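Local coordinates for hypothetical protein MM_2497 (Methanosarcina mazei, PDB 2I5E) that probably catalyses the guanylylation of (2S)-2-phospholactate with GTP, releasing diphosphate, in the biosynthesis of coenzyme F420, at residues M35-A46 / A96-K107. Numbering follows the deposited sequence.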
HETATM    1  N   MSE A  35      19.012   2.883   3.319  1.00 32.08           N
HETATM    2  CA  MSE A  35      17.613   3.282   3.584  1.00 33.21           C
HETATM    3  C   MSE A  35      17.548   4.345   4.628  1.00 33.79           C
HETATM    4  O   MSE A  35      16.827   5.307   4.435  1.00 37.07           O
HETATM    5  CB  MSE A  35      16.740   2.102   3.948  1.00 32.83           C
HETATM    6  CG  MSE A  35      16.408   1.269   2.715  1.00 30.08           C
HETATM    7 SE   MSE A  35      15.002   0.010   3.074  1.00 40.84          SE
HETATM    8  CE  MSE A  35      15.806  -1.249   4.390  1.00 34.91           C
ATOM      9  N   LEU A  36      18.335   4.222   5.710  1.00 32.40           N
ATOM     10  CA  LEU A  36      18.379   5.267   6.766  1.00 31.61           C
ATOM     11  C   LEU A  36      18.651   6.635   6.201  1.00 31.33           C
ATOM     12  O   LEU A  36      17.998   7.650   6.570  1.00 30.03           O
ATOM     13  CB  LEU A  36      19.478   4.950   7.818  1.00 28.78           C
ATOM     14  CG  LEU A  36      19.651   5.896   9.021  1.00 33.33           C
ATOM     15  CD1 LEU A  36      18.389   5.909   9.956  1.00 34.02           C
ATOM     16  CD2 LEU A  36      21.006   5.642   9.850  1.00 30.65           C
ATOM     17  N   ASN A  37      19.724   6.685   5.401  1.00 33.02           N
ATOM     18  CA  ASN A  37      20.196   7.922   4.818  1.00 35.75           C
ATOM     19  C   ASN A  37      19.177   8.618   3.957  1.00 35.31           C
ATOM     20  O   ASN A  37      19.173   9.840   3.893  1.00 37.25           O
ATOM     21  CB  ASN A  37      21.503   7.691   4.033  1.00 35.11           C
ATOM     22  CG  ASN A  37      22.649   7.512   4.949  1.00 37.05           C
ATOM     23  OD1 ASN A  37      22.653   8.068   6.041  1.00 40.20           O
ATOM     24  ND2 ASN A  37      23.598   6.699   4.567  1.00 41.58           N
ATOM     25  N   GLN A  38      18.412   7.843   3.203  1.00 36.34           N
ATOM     26  CA  GLN A  38      17.345   8.368   2.375  1.00 36.57           C
ATOM     27  C   GLN A  38      16.169   8.950   3.219  1.00 36.05           C
ATOM     28  O   GLN A  38      15.617  10.018   2.904  1.00 35.98           O
ATOM     29  CB  GLN A  38      16.829   7.252   1.472  1.00 39.12           C
ATOM     30  CG  GLN A  38      17.799   6.807   0.308  1.00 44.08           C
ATOM     31  CD  GLN A  38      17.016   6.321  -0.858  1.00 49.35           C
ATOM     32  OE1 GLN A  38      16.839   5.112  -1.076  1.00 52.63           O
ATOM     33  NE2 GLN A  38      16.453   7.269  -1.592  1.00 50.01           N
ATOM     34  N   VAL A  39      15.778   8.232   4.281  1.00 34.65           N
ATOM     35  CA  VAL A  39      14.811   8.812   5.292  1.00 33.58           C
ATOM     36  C   VAL A  39      15.259  10.111   5.936  1.00 33.13           C
ATOM     37  O   VAL A  39      14.441  11.043   5.972  1.00 33.86           O
ATOM     38  CB  VAL A  39      14.422   7.801   6.386  1.00 32.84           C
ATOM     39  CG1 VAL A  39      13.441   8.392   7.381  1.00 31.63           C
ATOM     40  CG2 VAL A  39      13.947   6.523   5.719  1.00 28.31           C
ATOM     41  N   ILE A  40      16.514  10.188   6.409  1.00 32.35           N
ATOM     42  CA  ILE A  40      17.026  11.424   6.959  1.00 33.01           C
ATOM     43  C   ILE A  40      17.048  12.517   5.862  1.00 34.21           C
ATOM     44  O   ILE A  40      16.618  13.634   6.081  1.00 34.39           O
ATOM     45  CB  ILE A  40      18.481  11.328   7.541  1.00 33.41           C
ATOM     46  CG1 ILE A  40      18.579  10.363   8.719  1.00 35.59           C
ATOM     47  CG2 ILE A  40      18.966  12.723   7.913  1.00 34.62           C
ATOM     48  CD1 ILE A  40      19.995   9.717   8.903  1.00 32.73           C
ATOM     49  N   SER A  41      17.453  12.177   4.665  1.00 36.32           N
ATOM     50  CA  SER A  41      17.321  13.180   3.589  1.00 39.01           C
ATOM     51  C   SER A  41      15.862  13.625   3.327  1.00 38.79           C
ATOM     52  O   SER A  41      15.581  14.826   3.046  1.00 38.52           O
ATOM     53  CB  SER A  41      17.944  12.646   2.322  1.00 37.84           C
ATOM     54  OG  SER A  41      17.790  13.675   1.332  1.00 49.24           O
ATOM     55  N   SER A  42      14.884  12.703   3.430  1.00 38.02           N
ATOM     56  CA  SER A  42      13.504  13.220   3.291  1.00 36.05           C
ATOM     57  C   SER A  42      13.039  14.134   4.397  1.00 36.15           C
ATOM     58  O   SER A  42      12.261  15.087   4.146  1.00 36.81           O
ATOM     59  CB  SER A  42      12.481  12.143   3.046  1.00 36.36           C
ATOM     60  OG  SER A  42      12.683  11.643   1.785  1.00 35.65           O
ATOM     61  N   LEU A  43      13.478  13.857   5.614  1.00 36.09           N
ATOM     62  CA  LEU A  43      13.123  14.689   6.752  1.00 38.10           C
ATOM     63  C   LEU A  43      13.741  16.079   6.574  1.00 38.98           C
ATOM     64  O   LEU A  43      13.106  17.085   6.893  1.00 38.40           O
ATOM     65  CB  LEU A  43      13.559  14.057   8.094  1.00 36.75           C
ATOM     66  CG  LEU A  43      12.885  12.715   8.378  1.00 36.21           C
ATOM     67  CD1 LEU A  43      13.554  11.876   9.531  1.00 28.47           C
ATOM     68  CD2 LEU A  43      11.386  12.885   8.628  1.00 37.34           C
ATOM     69  N   LYS A  44      14.979  16.111   6.074  1.00 39.64           N
ATOM     70  CA  LYS A  44      15.641  17.379   5.948  1.00 41.49           C
ATOM     71  C   LYS A  44      14.939  18.104   4.785  1.00 41.87           C
ATOM     72  O   LYS A  44      14.522  19.250   4.936  1.00 41.88           O
ATOM     73  CB  LYS A  44      17.162  17.174   5.798  1.00 41.70           C
ATOM     74  CG  LYS A  44      17.865  16.881   7.111  1.00 44.13           C
ATOM     75  CD  LYS A  44      17.580  18.032   8.159  1.00 51.88           C
ATOM     76  CE  LYS A  44      18.755  18.468   9.051  1.00 56.88           C
ATOM     77  NZ  LYS A  44      20.167  17.952   8.655  1.00 58.72           N
ATOM     78  N   GLY A  45      14.639  17.365   3.717  1.00 42.09           N
ATOM     79  CA  GLY A  45      13.973  17.905   2.536  1.00 42.31           C
ATOM     80  C   GLY A  45      12.658  18.517   2.898  1.00 43.56           C
ATOM     81  O   GLY A  45      12.143  19.349   2.185  1.00 44.24           O
ATOM     82  N   ALA A  46      12.106  18.131   4.040  1.00 44.07           N
ATOM     83  CA  ALA A  46      10.809  18.686   4.480  1.00 43.66           C
ATOM     84  C   ALA A  46      11.009  19.838   5.438  1.00 43.98           C
ATOM     85  O   ALA A  46      10.041  20.318   5.999  1.00 43.70           O
ATOM     86  CB  ALA A  46       9.947  17.610   5.116  1.00 42.01           C
ATOM     87  N   ALA A  96      13.078   3.559   9.714  1.00 28.21           N
ATOM     88  CA  ALA A  96      14.262   3.798   8.847  1.00 29.63           C
ATOM     89  C   ALA A  96      14.165   3.001   7.509  1.00 30.94           C
ATOM     90  O   ALA A  96      15.127   2.974   6.784  1.00 28.80           O
ATOM     91  CB  ALA A  96      15.468   3.365   9.603  1.00 29.80           C
ATOM     92  N   ASP A  97      13.046   2.260   7.283  1.00 27.54           N
ATOM     93  CA  ASP A  97      12.900   1.364   6.186  1.00 27.71           C
ATOM     94  C   ASP A  97      11.851   1.768   5.165  1.00 28.09           C
ATOM     95  O   ASP A  97      11.128   0.913   4.598  1.00 26.30           O
ATOM     96  CB  ASP A  97      12.674  -0.085   6.693  1.00 30.13           C
ATOM     97  CG  ASP A  97      11.460  -0.231   7.553  1.00 29.00           C
ATOM     98  OD1 ASP A  97      10.829   0.785   7.860  1.00 25.34           O
ATOM     99  OD2 ASP A  97      11.117  -1.386   7.891  1.00 34.87           O
ATOM    100  N   LEU A  98      11.758   3.093   4.951  1.00 25.92           N
ATOM    101  CA  LEU A  98      10.745   3.672   4.127  1.00 28.91           C
ATOM    102  C   LEU A  98      11.435   4.423   2.946  1.00 28.82           C
ATOM    103  O   LEU A  98      11.409   5.612   2.916  1.00 26.08           O
ATOM    104  CB  LEU A  98       9.886   4.635   5.001  1.00 27.29           C
ATOM    105  CG  LEU A  98       9.282   4.027   6.345  1.00 30.38           C
ATOM    106  CD1 LEU A  98       8.422   5.010   7.045  1.00 24.27           C
ATOM    107  CD2 LEU A  98       8.436   2.819   6.118  1.00 23.15           C
ATOM    108  N   PRO A  99      12.027   3.699   1.993  1.00 31.27           N
ATOM    109  CA  PRO A  99      12.711   4.366   0.905  1.00 32.96           C
ATOM    110  C   PRO A  99      11.809   5.066  -0.161  1.00 34.75           C
ATOM    111  O   PRO A  99      12.339   5.749  -1.045  1.00 36.97           O
ATOM    112  CB  PRO A  99      13.572   3.244   0.326  1.00 31.07           C
ATOM    113  CG  PRO A  99      12.661   2.062   0.436  1.00 29.03           C
ATOM    114  CD  PRO A  99      12.138   2.223   1.846  1.00 32.01           C
ATOM    115  N   LEU A 100      10.482   4.953  -0.041  1.00 34.43           N
ATOM    116  CA  LEU A 100       9.505   5.566  -0.976  1.00 32.91           C
ATOM    117  C   LEU A 100       8.885   6.830  -0.378  1.00 33.36           C
ATOM    118  O   LEU A 100       8.058   7.488  -0.984  1.00 33.90           O
ATOM    119  CB  LEU A 100       8.431   4.523  -1.374  1.00 30.62           C
ATOM    120  CG  LEU A 100       8.986   3.256  -2.035  1.00 31.53           C
ATOM    121  CD1 LEU A 100       7.858   2.396  -2.584  1.00 25.93           C
ATOM    122  CD2 LEU A 100      10.015   3.610  -3.181  1.00 30.20           C
ATOM    123  N   LEU A 101       9.309   7.148   0.824  1.00 31.49           N
ATOM    124  CA  LEU A 101       8.790   8.247   1.566  1.00 33.28           C
ATOM    125  C   LEU A 101       9.511   9.479   1.101  1.00 34.58           C
ATOM    126  O   LEU A 101      10.759   9.461   0.945  1.00 35.97           O
ATOM    127  CB  LEU A 101       9.081   8.013   3.038  1.00 30.99           C
ATOM    128  CG  LEU A 101       8.579   9.078   3.953  1.00 33.96           C
ATOM    129  CD1 LEU A 101       7.048   8.921   4.119  1.00 27.27           C
ATOM    130  CD2 LEU A 101       9.370   8.972   5.275  1.00 31.07           C
ATOM    131  N   SER A 102       8.720  10.516   0.844  1.00 36.15           N
ATOM    132  CA  SER A 102       9.098  11.715   0.062  1.00 34.43           C
ATOM    133  C   SER A 102       8.995  12.855   1.049  1.00 34.28           C
ATOM    134  O   SER A 102       8.392  12.729   2.118  1.00 34.93           O
ATOM    135  CB  SER A 102       8.101  11.984  -1.041  1.00 34.07           C
ATOM    136  OG  SER A 102       6.832  12.364  -0.445  1.00 34.80           O
ATOM    137  N   PRO A 103       9.673  13.971   0.767  1.00 35.58           N
ATOM    138  CA  PRO A 103       9.426  15.105   1.629  1.00 34.22           C
ATOM    139  C   PRO A 103       7.983  15.559   1.601  1.00 34.28           C
ATOM    140  O   PRO A 103       7.512  16.057   2.582  1.00 34.01           O
ATOM    141  CB  PRO A 103      10.347  16.182   1.026  1.00 36.44           C
ATOM    142  CG  PRO A 103      11.507  15.393   0.409  1.00 34.28           C
ATOM    143  CD  PRO A 103      10.817  14.200  -0.175  1.00 34.93           C
ATOM    144  N   GLU A 104       7.294  15.410   0.474  1.00 36.31           N
ATOM    145  CA  GLU A 104       5.891  15.785   0.353  1.00 37.44           C
ATOM    146  C   GLU A 104       5.070  14.950   1.286  1.00 36.47           C
ATOM    147  O   GLU A 104       4.131  15.473   1.902  1.00 37.02           O
ATOM    148  CB  GLU A 104       5.376  15.708  -1.098  1.00 36.97           C
ATOM    149  CG  GLU A 104       3.939  16.389  -1.310  1.00 41.66           C
ATOM    150  CD  GLU A 104       3.333  16.321  -2.811  1.00 45.92           C
ATOM    151  OE1 GLU A 104       2.738  17.350  -3.307  1.00 57.41           O
ATOM    152  OE2 GLU A 104       3.439  15.265  -3.500  1.00 55.42           O
ATOM    153  N   HIS A 105       5.391  13.627   1.422  1.00 35.82           N
ATOM    154  CA  HIS A 105       4.605  12.795   2.421  1.00 31.27           C
ATOM    155  C   HIS A 105       4.906  13.372   3.777  1.00 32.34           C
ATOM    156  O   HIS A 105       4.010  13.585   4.531  1.00 32.35           O
ATOM    157  CB  HIS A 105       5.068  11.359   2.447  1.00 28.31           C
ATOM    158  CG  HIS A 105       4.910  10.665   1.158  1.00 23.17           C
ATOM    159  ND1 HIS A 105       3.709  10.665   0.465  1.00 32.69           N
ATOM    160  CD2 HIS A 105       5.769   9.959   0.409  1.00 22.72           C
ATOM    161  CE1 HIS A 105       3.820   9.923  -0.626  1.00 20.42           C
ATOM    162  NE2 HIS A 105       5.082   9.537  -0.707  1.00 28.21           N
ATOM    163  N   ILE A 106       6.181  13.615   4.132  1.00 33.54           N
ATOM    164  CA  ILE A 106       6.417  14.086   5.503  1.00 34.05           C
ATOM    165  C   ILE A 106       5.736  15.514   5.809  1.00 35.83           C
ATOM    166  O   ILE A 106       5.138  15.759   6.889  1.00 33.62           O
ATOM    167  CB  ILE A 106       7.924  13.839   6.085  1.00 35.18           C
ATOM    168  CG1 ILE A 106       8.570  15.066   6.581  1.00 35.33           C
ATOM    169  CG2 ILE A 106       8.912  12.825   5.350  1.00 32.23           C
ATOM    170  CD1 ILE A 106       9.022  14.793   7.887  1.00 37.75           C
ATOM    171  N   LYS A 107       5.771  16.406   4.805  1.00 35.65           N
ATOM    172  CA  LYS A 107       5.060  17.720   4.926  1.00 38.88           C
ATOM    173  C   LYS A 107       3.618  17.457   5.243  1.00 36.86           C
ATOM    174  O   LYS A 107       3.138  18.014   6.207  1.00 37.52           O
ATOM    175  CB  LYS A 107       5.209  18.603   3.632  1.00 37.92           C
ATOM    176  CG  LYS A 107       6.648  19.190   3.465  1.00 43.70           C
ATOM    177  CD  LYS A 107       7.050  19.661   2.034  1.00 44.36           C
ATOM    178  CE  LYS A 107       6.074  20.656   1.334  1.00 51.04           C
ATOM    179  NZ  LYS A 107       6.788  21.809   0.448  1.00 49.86           N
TER
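Selenomethionine Met35 and Val39 face residues 96-107 from one side of helix 25-45, a worked example of how a Rossmann-like nucleotidyltransferase of the GT-A clan packs a helix beside the loop leaving a central strand, here 91-94. In the apolar centre Leu43 starts out away from that segment, but its CD2 swings back to Ile106, the two side chains crossing at about a right angle and both touching Leu92 of the strand. Ala46 CB packs tightly on Ile106 CG1 and lies 4.0 Å from Lys107 CG, where the axes of 35-45 and 103-107 cross at -58°, 8.3 Å apart at their closest. Toward the other end, Met35 runs alongside Pro99, SE 3.8 Å from Pro99 CD, and a bend about CG-SE carries CE to within 4.1 Å of Asp97 CB. The Val39 CG2 methyl lies against two carbonyl oxygens, 3.9 Å from Leu98 O and equally near Ala96 O. At the polar edge, Asp97 turns its carboxylate to Lys16 in a salt bridge. With OG beside its own backbone N (chi1 -70°), Ser42 donates to Leu101 O at 3.0 Å, tilted 33° from the carbonyl plane. Replacing Ser42 by an alanine is likely to leave Leu101 O without this donor. The same OG sits 3.7 Å from Pro103 CD.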